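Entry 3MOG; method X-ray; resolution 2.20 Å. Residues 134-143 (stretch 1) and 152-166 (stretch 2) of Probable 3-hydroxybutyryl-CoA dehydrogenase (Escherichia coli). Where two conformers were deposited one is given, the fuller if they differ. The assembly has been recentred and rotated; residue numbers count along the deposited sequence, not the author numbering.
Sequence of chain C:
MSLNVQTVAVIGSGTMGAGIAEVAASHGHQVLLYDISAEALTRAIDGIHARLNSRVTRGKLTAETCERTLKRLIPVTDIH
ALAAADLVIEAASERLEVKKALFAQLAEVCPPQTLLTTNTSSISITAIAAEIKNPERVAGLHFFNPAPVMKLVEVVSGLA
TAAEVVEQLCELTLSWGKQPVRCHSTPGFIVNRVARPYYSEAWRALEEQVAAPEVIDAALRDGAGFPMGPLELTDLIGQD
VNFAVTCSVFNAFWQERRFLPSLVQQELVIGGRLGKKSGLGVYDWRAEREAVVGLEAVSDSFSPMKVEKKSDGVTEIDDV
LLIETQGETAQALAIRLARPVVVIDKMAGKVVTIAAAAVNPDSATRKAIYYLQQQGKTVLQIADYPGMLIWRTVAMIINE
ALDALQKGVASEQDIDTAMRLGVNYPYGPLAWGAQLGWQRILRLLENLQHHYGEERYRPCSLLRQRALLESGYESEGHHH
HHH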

# COMPACT_ATOMS: atom_id res chain seq x y z
N ASN C 134 -32.64 10.17 15.44
CA ASN C 134 -32.27 9.38 16.60
C ASN C 134 -31.30 8.29 16.16
O ASN C 134 -31.72 7.18 15.89
CB ASN C 134 -33.51 8.75 17.24
CG ASN C 134 -34.25 9.72 18.11
OD1 ASN C 134 -34.80 10.71 17.62
ND2 ASN C 134 -34.30 9.45 19.41
N PRO C 135 -30.00 8.61 16.10
CA PRO C 135 -29.06 7.74 15.38
C PRO C 135 -28.93 6.34 16.01
O PRO C 135 -28.51 5.40 15.34
CB PRO C 135 -27.74 8.51 15.46
CG PRO C 135 -27.86 9.33 16.71
CD PRO C 135 -29.30 9.68 16.85
N GLU C 136 -29.35 6.23 17.26
CA GLU C 136 -29.28 5.03 18.08
C GLU C 136 -30.18 3.88 17.62
O GLU C 136 -29.95 2.73 18.00
CB GLU C 136 -29.63 5.39 19.52
CG GLU C 136 -30.44 6.69 19.62
CD GLU C 136 -31.60 6.59 20.58
OE1 GLU C 136 -31.46 5.96 21.66
OE2 GLU C 136 -32.67 7.16 20.26
N ARG C 137 -31.21 4.19 16.85
CA ARG C 137 -32.11 3.13 16.39
C ARG C 137 -31.84 2.76 14.94
O ARG C 137 -32.61 2.05 14.32
CB ARG C 137 -33.60 3.45 16.64
CG ARG C 137 -34.05 4.89 16.34
CD ARG C 137 -34.07 5.17 14.85
NE ARG C 137 -34.22 6.59 14.55
CZ ARG C 137 -35.37 7.16 14.22
NH1 ARG C 137 -36.49 6.44 14.15
NH2 ARG C 137 -35.40 8.46 13.95
N VAL C 138 -30.74 3.30 14.40
CA VAL C 138 -30.23 2.88 13.10
C VAL C 138 -29.25 1.72 13.31
O VAL C 138 -28.45 1.74 14.24
CB VAL C 138 -29.55 4.03 12.35
CG1 VAL C 138 -29.29 3.66 10.90
CG2 VAL C 138 -30.39 5.29 12.42
N ALA C 139 -29.35 0.70 12.46
CA ALA C 139 -28.54 -0.51 12.56
C ALA C 139 -28.56 -1.23 11.22
O ALA C 139 -29.34 -0.89 10.35
CB ALA C 139 -29.09 -1.44 13.65
N GLY C 140 -27.69 -2.21 11.05
CA GLY C 140 -27.71 -3.03 9.84
C GLY C 140 -28.41 -4.33 10.14
O GLY C 140 -28.24 -4.90 11.22
N LEU C 141 -29.22 -4.78 9.21
CA LEU C 141 -29.85 -6.08 9.31
C LEU C 141 -29.58 -6.77 7.99
O LEU C 141 -30.32 -6.61 7.01
CB LEU C 141 -31.35 -5.94 9.62
CG LEU C 141 -32.07 -7.07 10.36
CD1 LEU C 141 -31.48 -7.29 11.73
CD2 LEU C 141 -33.57 -6.79 10.48
N HIS C 142 -28.48 -7.52 7.95
CA HIS C 142 -27.92 -7.99 6.69
C HIS C 142 -28.27 -9.45 6.40
O HIS C 142 -27.68 -10.35 6.99
CB HIS C 142 -26.40 -7.79 6.70
CG HIS C 142 -25.72 -8.25 5.45
ND1 HIS C 142 -24.56 -9.00 5.47
CD2 HIS C 142 -26.04 -8.09 4.14
CE1 HIS C 142 -24.19 -9.26 4.23
NE2 HIS C 142 -25.07 -8.73 3.41
N PHE C 143 -29.20 -9.66 5.47
CA PHE C 143 -29.66 -11.00 5.07
C PHE C 143 -28.84 -11.49 3.89
O PHE C 143 -28.12 -10.72 3.26
CB PHE C 143 -31.13 -10.94 4.63
CG PHE C 143 -32.11 -10.62 5.73
CD1 PHE C 143 -32.30 -9.31 6.16
CD2 PHE C 143 -32.87 -11.63 6.31
CE1 PHE C 143 -33.21 -9.01 7.15
CE2 PHE C 143 -33.79 -11.34 7.32
CZ PHE C 143 -33.95 -10.03 7.75
N LEU C 152 -28.61 -17.11 7.96
CA LEU C 152 -27.79 -16.12 8.66
C LEU C 152 -28.30 -14.69 8.47
O LEU C 152 -28.68 -14.32 7.38
CB LEU C 152 -26.32 -16.22 8.23
CG LEU C 152 -25.34 -15.48 9.15
CD1 LEU C 152 -24.96 -16.33 10.40
CD2 LEU C 152 -24.11 -15.04 8.39
N VAL C 153 -28.31 -13.90 9.55
CA VAL C 153 -28.31 -12.44 9.40
C VAL C 153 -27.23 -11.79 10.28
O VAL C 153 -27.01 -12.22 11.40
CB VAL C 153 -29.74 -11.76 9.49
CG1 VAL C 153 -30.71 -12.62 10.18
CG2 VAL C 153 -29.69 -10.35 10.10
N GLU C 154 -26.54 -10.81 9.72
CA GLU C 154 -25.56 -10.04 10.47
C GLU C 154 -26.25 -8.79 11.00
O GLU C 154 -26.79 -7.99 10.22
CB GLU C 154 -24.38 -9.68 9.56
CG GLU C 154 -23.56 -10.88 9.11
CD GLU C 154 -22.41 -10.51 8.18
OE1 GLU C 154 -22.67 -9.98 7.08
OE2 GLU C 154 -21.24 -10.77 8.55
N VAL C 155 -26.26 -8.64 12.32
CA VAL C 155 -26.87 -7.50 12.98
C VAL C 155 -25.77 -6.48 13.25
O VAL C 155 -24.90 -6.71 14.09
CB VAL C 155 -27.56 -7.88 14.31
CG1 VAL C 155 -28.11 -6.64 15.01
CG2 VAL C 155 -28.68 -8.90 14.08
N VAL C 156 -25.78 -5.38 12.53
CA VAL C 156 -24.59 -4.54 12.47
C VAL C 156 -24.74 -3.25 13.25
O VAL C 156 -25.63 -2.45 12.95
CB VAL C 156 -24.22 -4.21 11.01
CG1 VAL C 156 -22.81 -3.67 10.94
CG2 VAL C 156 -24.35 -5.44 10.16
N SER C 157 -23.87 -3.06 14.24
CA SER C 157 -23.86 -1.81 15.00
C SER C 157 -23.01 -0.75 14.32
O SER C 157 -21.84 -0.97 13.99
CB SER C 157 -23.37 -2.01 16.43
OG SER C 157 -24.22 -2.89 17.16
N GLY C 158 -23.61 0.42 14.11
CA GLY C 158 -22.85 1.62 13.82
C GLY C 158 -22.34 2.16 15.14
O GLY C 158 -22.67 1.63 16.22
N LEU C 159 -21.56 3.23 15.06
CA LEU C 159 -21.02 3.90 16.24
C LEU C 159 -22.07 4.22 17.30
O LEU C 159 -21.86 3.93 18.48
CB LEU C 159 -20.31 5.19 15.80
CG LEU C 159 -19.59 6.07 16.83
CD1 LEU C 159 -18.33 5.36 17.33
CD2 LEU C 159 -19.27 7.41 16.18
N ALA C 160 -23.20 4.77 16.85
CA ALA C 160 -24.27 5.24 17.72
C ALA C 160 -25.28 4.18 18.15
O ALA C 160 -26.04 4.40 19.09
CB ALA C 160 -25.01 6.41 17.05
N THR C 161 -25.28 3.04 17.46
CA THR C 161 -26.31 1.99 17.65
C THR C 161 -26.41 1.52 19.09
O THR C 161 -25.46 0.97 19.64
CB THR C 161 -26.03 0.75 16.76
OG1 THR C 161 -25.97 1.13 15.38
CG2 THR C 161 -27.11 -0.33 16.93
N ALA C 162 -27.59 1.71 19.68
CA ALA C 162 -27.88 1.24 21.03
C ALA C 162 -27.86 -0.29 21.13
O ALA C 162 -28.17 -1.00 20.16
CB ALA C 162 -29.21 1.79 21.53
N ALA C 163 -27.50 -0.78 22.32
CA ALA C 163 -27.44 -2.21 22.60
C ALA C 163 -28.81 -2.87 22.72
O ALA C 163 -28.94 -4.07 22.40
CB ALA C 163 -26.60 -2.48 23.87
N GLU C 164 -29.82 -2.13 23.20
CA GLU C 164 -31.18 -2.66 23.27
C GLU C 164 -31.73 -2.93 21.87
O GLU C 164 -32.42 -3.94 21.64
CB GLU C 164 -32.11 -1.73 24.06
CG GLU C 164 -31.94 -1.82 25.58
CD GLU C 164 -33.20 -1.45 26.34
OE1 GLU C 164 -34.31 -1.72 25.83
OE2 GLU C 164 -33.09 -0.90 27.46
N VAL C 165 -31.39 -2.04 20.93
CA VAL C 165 -31.73 -2.18 19.52
C VAL C 165 -31.16 -3.48 18.93
O VAL C 165 -31.88 -4.22 18.26
CB VAL C 165 -31.27 -0.93 18.74
CG1 VAL C 165 -31.38 -1.14 17.24
CG2 VAL C 165 -32.09 0.30 19.18
N VAL C 166 -29.89 -3.78 19.23
CA VAL C 166 -29.24 -5.03 18.82
C VAL C 166 -29.99 -6.25 19.37
O VAL C 166 -30.29 -7.20 18.63
CB VAL C 166 -27.73 -5.06 19.25
CG1 VAL C 166 -27.13 -6.44 19.10
CG2 VAL C 166 -26.93 -4.05 18.44

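The strand beginning at Val138 and strand 152-157 run antiparallel, and the apolar centre of their contact lies on the face that carries Leu141, Val153 and Val155. Leu141, with chi1 t and chi2 p, brings CD1 against two valines, 3.9 Å from Val153 CG2 and 4.0 Å from Val155 CG2; branched hydrocarbon side chains, which make no hydrogen bonds, suit a buried sheet face. Phe143 extends the patch, with Val153 CB over one face of its ring. Where the helix begins, Val165 points toward stretch 1, its CG1 4.3 Å from Ala139 CB in an apolar contact; its CG2 packs 3.4 Å from Glu136 O. Further out, Pro135 CB meets Ala160 CB at 3.8 Å, joining the 3-10 segment to the loop.

The backbone ladder joins the strands. Gly140 N donates to Val156 O and Val156 N to Gly140 O, both at 2.8 Å and nearly straight; His142 N to Glu154 O (2.9 Å) and Glu154 N to His142 O (3.0 Å) form the next pair. Glycine suits position 140 because an ideal CB there would lie 2.8 Å from Val156 CB, a clash.

On the face shared by His142 and Glu154 the contact turns polar. His142 ND1 donates to Glu154 OE1 at 2.7 Å, the carboxylate oxygen lying at the ring edge near its plane; His142 NE2 and Glu154 OE2 are hydrogen-bonded elsewhere in the structure, so these buried polar groups are satisfied.

At the other end, Thr161 OG1 donates to Val138 O (2.8 Å) and accepts from Gly158 N (2.8 Å), tying its own turn to the strand. Ala162, at the N-cap position, donates its N to Glu136 O at 3.1 Å. Glu136 sets out sideways and its end leaves the contact at this partly exposed edge, where its OE2 accepts from Asn134 ND2 at 2.9 Å.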